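Serine protease (Arthrobacter nicotinovorans, PDB 3WY8) probably cleaves peptide bonds as a trypsin-like serine endopeptidase, this chain being the protease domain of a longer secreted precursor. Local coordinates at residues A[2-7]-A[140-145]; A[88-93]-A[156-161]; A[115-120]-A[208-213]; A[134-139]-A[163-168]. All coordinates share one frame; numbering follows the deposited sequence.

Overall arrangement
The centres of all four contacts lie 14 to 15 Å from the centre of this trypsin-like chain. Interactions 1 (2-7 with 140-145) and 4 (134-139 with 163-168) sit side by side, centres 10 Å apart, joined by the Cys144-Cys164 disulfide. Interactions 2 and 3 form a second pair, centres 13 Å apart, where Tyr91 and Thr93 pack on Val208 and Ile209 of helix 207-218. Interactions 1 and 2 reach neighbouring strands, 142-150 and 160-163, of one antiparallel sheet. Interactions 3 and 4 lie on opposite sides of the chain's centre, centres 27 Å apart. Contacts from the N-terminus, several loops and the C-terminal helix alternate along the chain; only interaction 4 falls wholly between the segments of interaction 3.

Interaction 1 of 4, residues A[2-7]-A[140-145]; sequences NQSETP and SLKSCS
Leu141 O accepts from Glu5 N at 3.0 Å, beside an antiparallel beta pairing in which the N-terminal strand 3-4 is laid on the edge of strand 142-150, part of one of the two beta sheets of the trypsin-like fold. Methyl CD2 of the same leucine lies 3.8 Å from Glu5 CB, with Thr6 O also close to that methyl. Lys142 and Ser4 form a non-hydrogen-bonded pair, their side chains on the same face of the sheet. The lysine chain turns at chi2 (-62°), which places CD near Ser4, and its NZ then donates to Ser4 OG at 2.9 Å.

Ser143 pairs with Gln3 in the hydrogen-bonded manner: Ser143 N gives to Gln3 O at 2.9 Å and Gln3 N to Ser143 O at 3.1 Å. On the face opposite to Lys142, Ser143 OG donates to the anti lone pair of Glu5 OE2 at 2.7 Å, while water 2 donates to the same OG and accepts from Gln3 NE2. Glu5 OE2 has a second partner in Lys126 of strand 124-129, a salt bridge that would probably stabilise the carboxylate charge. Two polar bonds thus hold OE2, and two hold the serine hydroxyl. At Cys144, whose SG is in disulfide linkage with Cys164, Asn2 OD1 comes within 3.3 Å of the sulfur. Beyond it water 1 accepts from Ser145 N and lies 2.8 Å from Asn2 OD1.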
loop_
_atom_site.group_PDB
_atom_site.type_symbol
_atom_site.label_atom_id
_atom_site.label_comp_id
_atom_site.label_asym_id
_atom_site.label_seq_id
_atom_site.Cartn_x
_atom_site.Cartn_y
_atom_site.Cartn_z
ATOM N N ASN A 2 1.691 -17.433 -5.894
ATOM C CA ASN A 2 1.113 -16.350 -6.679
ATOM C C ASN A 2 -0.253 -16.752 -7.219
ATOM O O ASN A 2 -0.394 -17.799 -7.857
ATOM C CB ASN A 2 2.041 -15.981 -7.837
ATOM C CG ASN A 2 3.462 -15.683 -7.385
ATOM O OD1 ASN A 2 3.681 -15.038 -6.358
ATOM N ND2 ASN A 2 4.437 -16.141 -8.164
ATOM N N GLN A 3 -1.259 -15.925 -6.962
ATOM C CA GLN A 3 -2.612 -16.240 -7.424
ATOM C C GLN A 3 -3.444 -15.026 -7.811
ATOM O O GLN A 3 -3.150 -13.894 -7.411
ATOM C CB GLN A 3 -3.360 -17.131 -6.417
ATOM C CG GLN A 3 -3.418 -16.616 -4.998
ATOM C CD GLN A 3 -3.772 -17.701 -3.976
ATOM O OE1 GLN A 3 -4.592 -18.578 -4.235
ATOM N NE2 GLN A 3 -3.158 -17.626 -2.804
ATOM N N SER A 4 -4.473 -15.283 -8.614
ATOM C CA SER A 4 -5.497 -14.297 -8.909
ATOM C C SER A 4 -6.512 -14.296 -7.775
ATOM O O SER A 4 -6.794 -15.344 -7.184
ATOM C CB SER A 4 -6.179 -14.620 -10.239
ATOM O OG SER A 4 -5.252 -14.559 -11.312
ATOM N N GLU A 5 -7.051 -13.119 -7.478
ATOM C CA GLU A 5 -7.943 -12.919 -6.340
ATOM C C GLU A 5 -9.227 -12.214 -6.760
ATOM O O GLU A 5 -9.189 -11.277 -7.562
ATOM C CB GLU A 5 -7.244 -12.061 -5.277
ATOM C CG GLU A 5 -5.993 -12.685 -4.667
ATOM C CD GLU A 5 -6.301 -13.815 -3.694
ATOM O OE1 GLU A 5 -7.473 -13.967 -3.281
ATOM O OE2 GLU A 5 -5.362 -14.553 -3.341
ATOM N N THR A 6 -10.366 -12.651 -6.222
ATOM C CA THR A 6 -11.592 -11.872 -6.397
ATOM C C THR A 6 -11.426 -10.574 -5.620
ATOM O O THR A 6 -10.680 -10.545 -4.631
ATOM C CB THR A 6 -12.867 -12.597 -5.909
ATOM O OG1 THR A 6 -12.695 -13.019 -4.553
ATOM C CG2 THR A 6 -13.169 -13.782 -6.787
ATOM N N PRO A 7 -12.104 -9.498 -6.065
ATOM C CA PRO A 7 -11.957 -8.207 -5.401
ATOM C C PRO A 7 -12.228 -8.296 -3.902
ATOM O O PRO A 7 -13.117 -9.035 -3.463
ATOM C CB PRO A 7 -13.020 -7.343 -6.083
ATOM C CG PRO A 7 -13.170 -7.951 -7.436
ATOM C CD PRO A 7 -13.034 -9.419 -7.207
ATOM N N SER A 140 -6.844 -6.145 -12.375
ATOM C CA SER A 140 -7.396 -7.105 -11.415
ATOM C C SER A 140 -6.478 -7.368 -10.227
ATOM O O SER A 140 -5.260 -7.209 -10.321
ATOM C CB SER A 140 -7.755 -8.421 -12.115
ATOM O OG SER A 140 -6.606 -9.018 -12.681
ATOM N N LEU A 141 -7.081 -7.778 -9.114
ATOM C CA LEU A 141 -6.353 -8.054 -7.879
ATOM C C LEU A 141 -5.571 -9.368 -7.948
ATOM O O LEU A 141 -6.108 -10.399 -8.357
ATOM C CB LEU A 141 -7.335 -8.104 -6.701
ATOM C CG LEU A 141 -6.743 -8.156 -5.292
ATOM C CD1 LEU A 141 -5.984 -6.867 -4.965
ATOM C CD2 LEU A 141 -7.851 -8.403 -4.283
ATOM N N LYS A 142 -4.304 -9.311 -7.534
ATOM C CA LYS A 142 -3.438 -10.484 -7.455
ATOM C C LYS A 142 -2.840 -10.572 -6.063
ATOM O O LYS A 142 -2.907 -9.608 -5.292
ATOM C CB LYS A 142 -2.310 -10.409 -8.495
ATOM C CG LYS A 142 -2.775 -10.126 -9.923
ATOM C CD LYS A 142 -3.678 -11.215 -10.462
ATOM C CE LYS A 142 -4.045 -10.942 -11.907
ATOM N NZ LYS A 142 -5.090 -11.899 -12.392
ATOM N N SER A 143 -2.266 -11.728 -5.740
ATOM C CA SER A 143 -1.588 -11.891 -4.459
ATOM C C SER A 143 -0.295 -12.693 -4.560
ATOM O O SER A 143 -0.058 -13.406 -5.543
ATOM C CB SER A 143 -2.524 -12.521 -3.423
ATOM O OG SER A 143 -2.823 -13.868 -3.749
ATOM N N CYS A 144 0.540 -12.529 -3.538
ATOM C CA CYS A 144 1.724 -13.343 -3.310
ATOM C C CYS A 144 1.721 -13.744 -1.845
ATOM O O CYS A 144 1.070 -13.099 -1.023
ATOM C CB CYS A 144 2.990 -12.537 -3.579
ATOM S SG CYS A 144 3.213 -11.980 -5.264
ATOM N N SER A 145 2.451 -14.801 -1.509
ATOM C CA SER A 145 2.571 -15.208 -0.114
ATOM C C SER A 145 3.912 -15.871 0.171
ATOM O O SER A 145 4.531 -16.464 -0.720
ATOM C CB SER A 145 1.414 -16.129 0.288
ATOM O OG SER A 145 1.511 -17.379 -0.372
HETATM O O HOH W 1 4.371 -15.914 -3.816
HETATM O O HOH W 2 -1.082 -15.731 -2.674
#

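Interaction 2 of 4, residues A[88-93]-A[156-161]; sequences NMQYDT and QFATQG
Phe157 O accepts from water 3 at 2.7 Å and is also approached by the C-H of Gln90 CA, 3.4 Å away; the same water donates to Gln90 O. No direct hydrogen bond crosses the contact, so this water is the polar link. Gln90 CG lies 3.2 Å from Phe157 O; chi1 of 172° sets that carbon anti to the backbone N, and the extended chain runs on past Phe157 O, bringing NE2 to Ala158 CB. An alanine in place of Gln90 lacks CG and the amide, and would probably leave a gap between Phe157 O and the face of the Tyr91 ring that CG covers.

The Phe157 ring is held between two carbons. Met89 CB sits over the centre of one face, 3.9 Å from the centroid and 11° off the normal, and Gln156 CG covers the opposite face. Asn88 OD1 approaches the ring edge at CD1, 3.7 Å away, and also accepts from Gln90 N in an Asx turn. Asp92 OD2 is hydrogen-bonded to His43 ND1, consistent with a Ser-His-Asp triad completed by Ser171. The chemistry implies a surface join made by CH-pi packing and water mediation, on the loop that carries this probable triad aspartate.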
loop_
_atom_site.group_PDB
_atom_site.type_symbol
_atom_site.label_atom_id
_atom_site.label_comp_id
_atom_site.label_asym_id
_atom_site.label_seq_id
_atom_site.Cartn_x
_atom_site.Cartn_y
_atom_site.Cartn_z
ATOM N N ASN A 88 14.088 8.053 1.885
ATOM C CA ASN A 88 14.699 6.888 2.522
ATOM C C ASN A 88 13.799 5.658 2.394
ATOM O O ASN A 88 12.712 5.620 2.981
ATOM C CB ASN A 88 14.998 7.189 3.996
ATOM C CG ASN A 88 15.834 6.112 4.661
ATOM O OD1 ASN A 88 15.886 4.968 4.206
ATOM N ND2 ASN A 88 16.488 6.475 5.764
ATOM N N MET A 89 14.261 4.657 1.638
ATOM C CA MET A 89 13.477 3.438 1.380
ATOM C C MET A 89 13.105 2.655 2.640
ATOM O O MET A 89 12.143 1.884 2.626
ATOM C CB MET A 89 14.182 2.511 0.373
ATOM C CG MET A 89 14.260 3.055 -1.055
ATOM S SD MET A 89 12.662 3.391 -1.826
ATOM C CE MET A 89 12.026 1.733 -2.059
ATOM N N GLN A 90 13.851 2.854 3.730
ATOM C CA GLN A 90 13.519 2.203 4.998
ATOM C C GLN A 90 12.117 2.574 5.469
ATOM O O GLN A 90 11.447 1.786 6.148
ATOM C CB GLN A 90 14.534 2.555 6.093
ATOM C CG GLN A 90 14.115 2.060 7.474
ATOM C CD GLN A 90 15.251 1.974 8.469
ATOM O OE1 GLN A 90 16.402 2.292 8.159
ATOM N NE2 GLN A 90 14.930 1.534 9.683
ATOM N N TYR A 91 11.685 3.778 5.101
ATOM C CA TYR A 91 10.428 4.327 5.584
ATOM C C TYR A 91 9.433 4.580 4.448
ATOM O O TYR A 91 8.676 5.552 4.478
ATOM C CB TYR A 91 10.700 5.608 6.390
ATOM C CG TYR A 91 11.722 5.429 7.496
ATOM C CD1 TYR A 91 11.372 4.829 8.703
ATOM C CD2 TYR A 91 13.041 5.854 7.329
ATOM C CE1 TYR A 91 12.310 4.659 9.725
ATOM C CE2 TYR A 91 13.985 5.697 8.348
ATOM C CZ TYR A 91 13.611 5.100 9.539
ATOM O OH TYR A 91 14.537 4.940 10.549
ATOM N N ASP A 92 9.425 3.684 3.459
ATOM C CA ASP A 92 8.536 3.809 2.302
ATOM C C ASP A 92 7.126 3.301 2.621
ATOM O O ASP A 92 6.689 2.265 2.122
ATOM C CB ASP A 92 9.129 3.086 1.079
ATOM C CG ASP A 92 8.372 3.383 -0.211
ATOM O OD1 ASP A 92 7.608 4.372 -0.251
ATOM O OD2 ASP A 92 8.554 2.621 -1.192
ATOM N N THR A 93 6.431 4.041 3.478
ATOM C CA THR A 93 5.021 3.808 3.752
ATOM C C THR A 93 4.397 5.160 4.028
ATOM O O THR A 93 5.045 6.048 4.585
ATOM C CB THR A 93 4.801 2.862 4.957
ATOM O OG1 THR A 93 5.307 1.561 4.641
ATOM C CG2 THR A 93 3.318 2.728 5.302
ATOM N N GLN A 156 20.483 -2.444 4.626
ATOM C CA GLN A 156 20.547 -1.147 5.305
ATOM C C GLN A 156 19.180 -0.498 5.514
ATOM O O GLN A 156 19.058 0.457 6.278
ATOM C CB GLN A 156 21.498 -0.175 4.576
ATOM C CG GLN A 156 21.080 0.254 3.155
ATOM C CD GLN A 156 21.646 -0.650 2.066
ATOM O OE1 GLN A 156 22.074 -1.770 2.335
ATOM N NE2 GLN A 156 21.649 -0.159 0.826
ATOM N N PHE A 157 18.156 -1.021 4.842
ATOM C CA PHE A 157 16.824 -0.433 4.914
ATOM C C PHE A 157 15.896 -1.152 5.894
ATOM O O PHE A 157 14.757 -0.730 6.086
ATOM C CB PHE A 157 16.188 -0.370 3.521
ATOM C CG PHE A 157 16.959 0.469 2.542
ATOM C CD1 PHE A 157 17.176 1.825 2.785
ATOM C CD2 PHE A 157 17.458 -0.094 1.371
ATOM C CE1 PHE A 157 17.884 2.606 1.879
ATOM C CE2 PHE A 157 18.165 0.680 0.458
ATOM C CZ PHE A 157 18.379 2.029 0.711
ATOM N N ALA A 158 16.397 -2.224 6.508
ATOM C CA ALA A 158 15.632 -3.059 7.446
ATOM C C ALA A 158 14.342 -3.631 6.832
ATOM O O ALA A 158 13.412 -4.002 7.553
ATOM C CB ALA A 158 15.332 -2.288 8.755
ATOM N N THR A 159 14.299 -3.705 5.503
ATOM C CA THR A 159 13.118 -4.216 4.800
ATOM C C THR A 159 13.067 -5.739 4.880
ATOM O O THR A 159 14.001 -6.379 5.362
ATOM C CB THR A 159 13.094 -3.794 3.316
ATOM O OG1 THR A 159 14.278 -4.274 2.665
ATOM C CG2 THR A 159 13.008 -2.280 3.179
ATOM N N GLN A 160 11.958 -6.311 4.427
ATOM C CA GLN A 160 11.813 -7.761 4.355
ATOM C C GLN A 160 11.254 -8.145 2.992
ATOM O O GLN A 160 10.523 -7.370 2.376
ATOM C CB GLN A 160 10.885 -8.260 5.461
ATOM C CG GLN A 160 11.388 -7.956 6.867
ATOM C CD GLN A 160 10.565 -8.644 7.928
ATOM O OE1 GLN A 160 10.983 -9.659 8.481
ATOM N NE2 GLN A 160 9.377 -8.111 8.201
ATOM N N GLY A 161 11.591 -9.345 2.529
ATOM C CA GLY A 161 11.112 -9.810 1.230
ATOM C C GLY A 161 10.393 -11.138 1.277
ATOM O O GLY A 161 10.689 -11.982 2.125
HETATM O O HOH W 3 12.102 -0.852 6.687
#

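Interaction 3 of 4, residues A[115-120]-A[208-213]; sequences VQFNAA and VIQSTY
Phe117 is the bump of this contact, its ring pressed into a hollow on helix 207-218 floored by Gln210 and walled by Ile209 and Tyr213. Gln210 CA lies over one face of the ring, offset toward the rim, 3.8 Å from the centroid and 19° off the normal, and Gln210 CB touches CG of the ring at 3.6 Å. Ile209 CG2 meets the ring edge at CE1, 4.0 Å away. The far end of the ring packs against Tyr213, with Phe117 CZ 3.6 Å from Tyr213 CB; the two side chains cross at about a right angle, with their planes turned 38° from each other. A serine in place of Phe117 would probably open a gap over Gln210 and leave Tyr213 short of a neighbour.

A second, smaller bump is Val115 CG2, which reaches tip to tip onto a face of the Tyr213 ring, 3.7 Å from CZ, while Tyr213 OH is hydrogen-bonded to Thr31 O. At the more exposed side, Asn118 ND2 donates to Gln210 OE1 at 3.0 Å, from above the plane of that acceptor's amide, and water 4 accepts from Asn118 ND2 as well. The Gln210 chain stays extended beyond CG, carrying its amide to Asn118. A C-terminal helix packed on the domain in this way is characteristic of the trypsin-like fold; here the loop leading from helix 106-110 to strand 124-129 supplies the protruding side chains.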
loop_
_atom_site.group_PDB
_atom_site.type_symbol
_atom_site.label_atom_id
_atom_site.label_comp_id
_atom_site.label_asym_id
_atom_site.label_seq_id
_atom_site.Cartn_x
_atom_site.Cartn_y
_atom_site.Cartn_z
ATOM N N VAL A 115 -4.269 -2.834 11.966
ATOM C CA VAL A 115 -2.840 -2.646 11.703
ATOM C C VAL A 115 -1.978 -3.113 12.871
ATOM O O VAL A 115 -2.435 -3.142 14.017
ATOM C CB VAL A 115 -2.491 -1.168 11.344
ATOM C CG1 VAL A 115 -3.039 -0.807 9.973
ATOM C CG2 VAL A 115 -2.999 -0.193 12.410
ATOM N N GLN A 116 -0.737 -3.488 12.564
ATOM C CA GLN A 116 0.252 -3.851 13.573
ATOM C C GLN A 116 1.557 -3.114 13.323
ATOM O O GLN A 116 1.992 -2.974 12.174
ATOM C CB GLN A 116 0.525 -5.359 13.570
ATOM C CG GLN A 116 -0.641 -6.234 14.011
ATOM C CD GLN A 116 -0.983 -6.102 15.487
ATOM O OE1 GLN A 116 -0.156 -5.680 16.303
ATOM N NE2 GLN A 116 -2.209 -6.479 15.840
ATOM N N PHE A 117 2.169 -2.646 14.410
ATOM C CA PHE A 117 3.489 -2.024 14.369
ATOM C C PHE A 117 4.392 -2.687 15.396
ATOM O O PHE A 117 3.905 -3.317 16.343
ATOM C CB PHE A 117 3.389 -0.515 14.637
ATOM C CG PHE A 117 2.467 0.197 13.693
ATOM C CD1 PHE A 117 2.915 0.609 12.443
ATOM C CD2 PHE A 117 1.140 0.432 14.046
ATOM C CE1 PHE A 117 2.052 1.263 11.555
ATOM C CE2 PHE A 117 0.274 1.076 13.172
ATOM C CZ PHE A 117 0.726 1.489 11.925
ATOM N N ASN A 118 5.702 -2.559 15.188
ATOM C CA ASN A 118 6.711 -3.081 16.113
ATOM C C ASN A 118 6.554 -4.574 16.377
ATOM O O ASN A 118 6.732 -5.044 17.502
ATOM C CB ASN A 118 6.705 -2.270 17.415
ATOM C CG ASN A 118 6.637 -0.787 17.155
ATOM O OD1 ASN A 118 7.518 -0.225 16.499
ATOM N ND2 ASN A 118 5.569 -0.147 17.626
ATOM N N ALA A 119 6.215 -5.307 15.316
ATOM C CA ALA A 119 6.044 -6.752 15.379
ATOM C C ALA A 119 7.366 -7.458 15.086
ATOM O O ALA A 119 8.376 -6.815 14.786
ATOM C CB ALA A 119 4.967 -7.201 14.397
ATOM N N ALA A 120 7.352 -8.781 15.183
ATOM C CA ALA A 120 8.538 -9.587 14.911
ATOM C C ALA A 120 8.966 -9.506 13.444
ATOM O O ALA A 120 8.139 -9.282 12.560
ATOM C CB ALA A 120 8.272 -11.025 15.289
ATOM N N VAL A 208 8.566 4.834 13.516
ATOM C CA VAL A 208 8.489 5.991 12.614
ATOM C C VAL A 208 7.207 5.926 11.775
ATOM O O VAL A 208 6.435 6.889 11.716
ATOM C CB VAL A 208 9.747 6.105 11.718
ATOM C CG1 VAL A 208 9.586 7.212 10.680
ATOM C CG2 VAL A 208 11.000 6.356 12.578
ATOM N N ILE A 209 6.973 4.771 11.154
ATOM C CA ILE A 209 5.771 4.567 10.350
ATOM C C ILE A 209 4.510 4.601 11.236
ATOM O O ILE A 209 3.478 5.151 10.836
ATOM C CB ILE A 209 5.897 3.286 9.480
ATOM C CG1 ILE A 209 6.982 3.507 8.415
ATOM C CG2 ILE A 209 4.559 2.914 8.846
ATOM C CD1 ILE A 209 7.417 2.249 7.635
ATOM N N GLN A 210 4.613 4.049 12.444
ATOM C CA GLN A 210 3.520 4.107 13.417
ATOM C C GLN A 210 3.120 5.549 13.730
ATOM O O GLN A 210 1.934 5.871 13.782
ATOM C CB GLN A 210 3.904 3.386 14.709
ATOM C CG GLN A 210 2.792 3.352 15.744
ATOM C CD GLN A 210 3.186 2.603 16.993
ATOM O OE1 GLN A 210 4.349 2.603 17.390
ATOM N NE2 GLN A 210 2.214 1.952 17.622
ATOM N N SER A 211 4.114 6.409 13.942
ATOM C CA SER A 211 3.856 7.825 14.222
ATOM C C SER A 211 3.133 8.523 13.066
ATOM O O SER A 211 2.251 9.363 13.290
ATOM C CB SER A 211 5.155 8.552 14.570
ATOM O OG SER A 211 5.609 8.167 15.858
ATOM N N THR A 212 3.497 8.163 11.835
ATOM C CA THR A 212 2.828 8.698 10.648
ATOM C C THR A 212 1.384 8.216 10.592
ATOM O O THR A 212 0.477 8.996 10.310
ATOM C CB THR A 212 3.578 8.328 9.345
ATOM O OG1 THR A 212 4.939 8.768 9.440
ATOM C CG2 THR A 212 2.936 9.003 8.142
ATOM N N TYR A 213 1.176 6.931 10.875
ATOM C CA TYR A 213 -0.170 6.375 10.943
ATOM C C TYR A 213 -1.021 7.121 11.980
ATOM O O TYR A 213 -2.168 7.486 11.705
ATOM C CB TYR A 213 -0.132 4.870 11.245
ATOM C CG TYR A 213 -1.457 4.338 11.733
ATOM C CD1 TYR A 213 -2.500 4.091 10.842
ATOM C CD2 TYR A 213 -1.677 4.112 13.092
ATOM C CE1 TYR A 213 -3.728 3.620 11.291
ATOM C CE2 TYR A 213 -2.901 3.644 13.552
ATOM C CZ TYR A 213 -3.922 3.400 12.647
ATOM O OH TYR A 213 -5.135 2.934 13.102
HETATM O O HOH W 4 3.044 -1.000 18.935
#

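Interaction 4 of 4, residues A[134-139]-A[163-168]; sequences SPFNGE and PCNMTG
Most of the contact is made by the edge of the Phe136 ring, and it joins the loop between strands 124-129 and 142-150 to the loop between strands 160-163 and 174-177, which leads on to Ser171 of the probable triad. CE2 lies 3.3 Å from Asn165 O, in the plane of the ring, and CD2 is 3.6 Å from Thr167 OG1, again at the edge. CZ meets the amide of Asn165, with ND2 3.7 Å away; amide and ring planes stand 89° apart, so the two flat groups cross almost squarely. CB of Phe136 points toward 163-168, and chi1 of -58° sets CG anti to the carbonyl carbon. Pro135, which follows a cis peptide bond, lays CG over one ring face, offset toward the rim. Separately, Thr167 CG2 comes 3.7 Å from Ser134 O.

The hydrogen bonds lie within one segment or go to its neighbours. Thr167 OG1 bonds Ala133 O, just before 134-139, and Asn137 OD1 accepts from Glu139 N at 3.2 Å, an Asx turn within 134-139. With none across the two segments, the chemistry is consistent with weak electrostatic attraction between the ring's slightly positive C-H edge and the oxygens of Asn165 and Thr167.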
loop_
_atom_site.group_PDB
_atom_site.type_symbol
_atom_site.label_atom_id
_atom_site.label_comp_id
_atom_site.label_asym_id
_atom_site.label_seq_id
_atom_site.Cartn_x
_atom_site.Cartn_y
_atom_site.Cartn_z
ATOM N N SER A 134 3.684 -5.958 -17.604
ATOM C CA SER A 134 3.782 -7.299 -18.172
ATOM C C SER A 134 4.427 -8.266 -17.176
ATOM O O SER A 134 5.467 -7.938 -16.601
ATOM C CB SER A 134 4.592 -7.259 -19.468
ATOM O OG SER A 134 4.569 -8.527 -20.097
ATOM N N PRO A 135 3.825 -9.460 -16.980
ATOM C CA PRO A 135 2.694 -10.035 -17.725
ATOM C C PRO A 135 1.291 -9.562 -17.315
ATOM O O PRO A 135 0.301 -10.016 -17.896
ATOM C CB PRO A 135 2.835 -11.532 -17.452
ATOM C CG PRO A 135 3.427 -11.596 -16.081
ATOM C CD PRO A 135 4.336 -10.398 -15.959
ATOM N N PHE A 136 1.217 -8.655 -16.343
ATOM C CA PHE A 136 -0.059 -8.149 -15.837
ATOM C C PHE A 136 -0.491 -6.881 -16.582
ATOM O O PHE A 136 0.313 -6.271 -17.300
ATOM C CB PHE A 136 0.050 -7.888 -14.330
ATOM C CG PHE A 136 0.450 -9.100 -13.532
ATOM C CD1 PHE A 136 -0.485 -10.088 -13.225
ATOM C CD2 PHE A 136 1.758 -9.250 -13.078
ATOM C CE1 PHE A 136 -0.121 -11.210 -12.482
ATOM C CE2 PHE A 136 2.131 -10.367 -12.333
ATOM C CZ PHE A 136 1.189 -11.349 -12.037
ATOM N N ASN A 137 -1.755 -6.488 -16.417
ATOM C CA ASN A 137 -2.280 -5.312 -17.110
ATOM C C ASN A 137 -2.979 -4.289 -16.204
ATOM O O ASN A 137 -3.620 -3.359 -16.694
ATOM C CB ASN A 137 -3.190 -5.726 -18.277
ATOM C CG ASN A 137 -4.613 -6.056 -17.841
ATOM O OD1 ASN A 137 -4.875 -6.357 -16.678
ATOM N ND2 ASN A 137 -5.543 -6.002 -18.791
ATOM N N GLY A 138 -2.867 -4.489 -14.890
ATOM C CA GLY A 138 -3.349 -3.528 -13.897
ATOM C C GLY A 138 -4.812 -3.611 -13.525
ATOM O O GLY A 138 -5.267 -2.901 -12.632
ATOM N N GLU A 139 -5.551 -4.491 -14.192
ATOM C CA GLU A 139 -7.006 -4.449 -14.123
ATOM C C GLU A 139 -7.636 -5.289 -13.011
ATOM O O GLU A 139 -8.831 -5.155 -12.738
ATOM C CB GLU A 139 -7.602 -4.816 -15.485
ATOM C CG GLU A 139 -7.363 -3.745 -16.544
ATOM C CD GLU A 139 -8.098 -2.458 -16.226
ATOM O OE1 GLU A 139 -9.287 -2.355 -16.575
ATOM O OE2 GLU A 139 -7.490 -1.547 -15.631
ATOM N N PRO A 163 8.745 -14.253 -1.650
ATOM C CA PRO A 163 8.678 -14.613 -3.065
ATOM C C PRO A 163 7.388 -14.070 -3.672
ATOM O O PRO A 163 6.319 -14.207 -3.071
ATOM C CB PRO A 163 8.660 -16.146 -3.034
ATOM C CG PRO A 163 9.306 -16.496 -1.739
ATOM C CD PRO A 163 8.812 -15.448 -0.791
ATOM N N CYS A 164 7.499 -13.441 -4.840
ATOM C CA CYS A 164 6.386 -12.704 -5.432
ATOM C C CYS A 164 6.676 -12.356 -6.882
ATOM O O CYS A 164 7.799 -11.964 -7.212
ATOM C CB CYS A 164 6.144 -11.411 -4.644
ATOM S SG CYS A 164 4.636 -10.512 -5.084
ATOM N N ASN A 165 5.661 -12.480 -7.736
ATOM C CA ASN A 165 5.791 -12.140 -9.157
ATOM C C ASN A 165 5.094 -10.835 -9.548
ATOM O O ASN A 165 5.067 -10.473 -10.729
ATOM C CB ASN A 165 5.288 -13.295 -10.043
ATOM C CG ASN A 165 3.771 -13.497 -9.969
ATOM O OD1 ASN A 165 3.105 -13.023 -9.050
ATOM N ND2 ASN A 165 3.224 -14.221 -10.947
ATOM N N MET A 166 4.524 -10.135 -8.566
ATOM C CA MET A 166 3.784 -8.907 -8.848
ATOM C C MET A 166 4.708 -7.786 -9.317
ATOM O O MET A 166 5.827 -7.638 -8.827
ATOM C CB MET A 166 2.953 -8.471 -7.641
ATOM C CG MET A 166 1.777 -9.401 -7.364
ATOM S SD MET A 166 0.514 -8.672 -6.306
ATOM C CE MET A 166 1.416 -8.512 -4.761
ATOM N N THR A 167 4.224 -7.009 -10.277
ATOM C CA THR A 167 5.044 -6.026 -10.974
ATOM C C THR A 167 4.587 -4.604 -10.654
ATOM O O THR A 167 3.654 -4.408 -9.870
ATOM C CB THR A 167 4.969 -6.245 -12.491
ATOM O OG1 THR A 167 3.600 -6.186 -12.906
ATOM C CG2 THR A 167 5.562 -7.605 -12.874
ATOM N N GLY A 168 5.243 -3.620 -11.272
ATOM C CA GLY A 168 4.887 -2.204 -11.113
ATOM C C GLY A 168 3.390 -1.950 -11.114
ATOM O O GLY A 168 2.669 -2.449 -11.978
#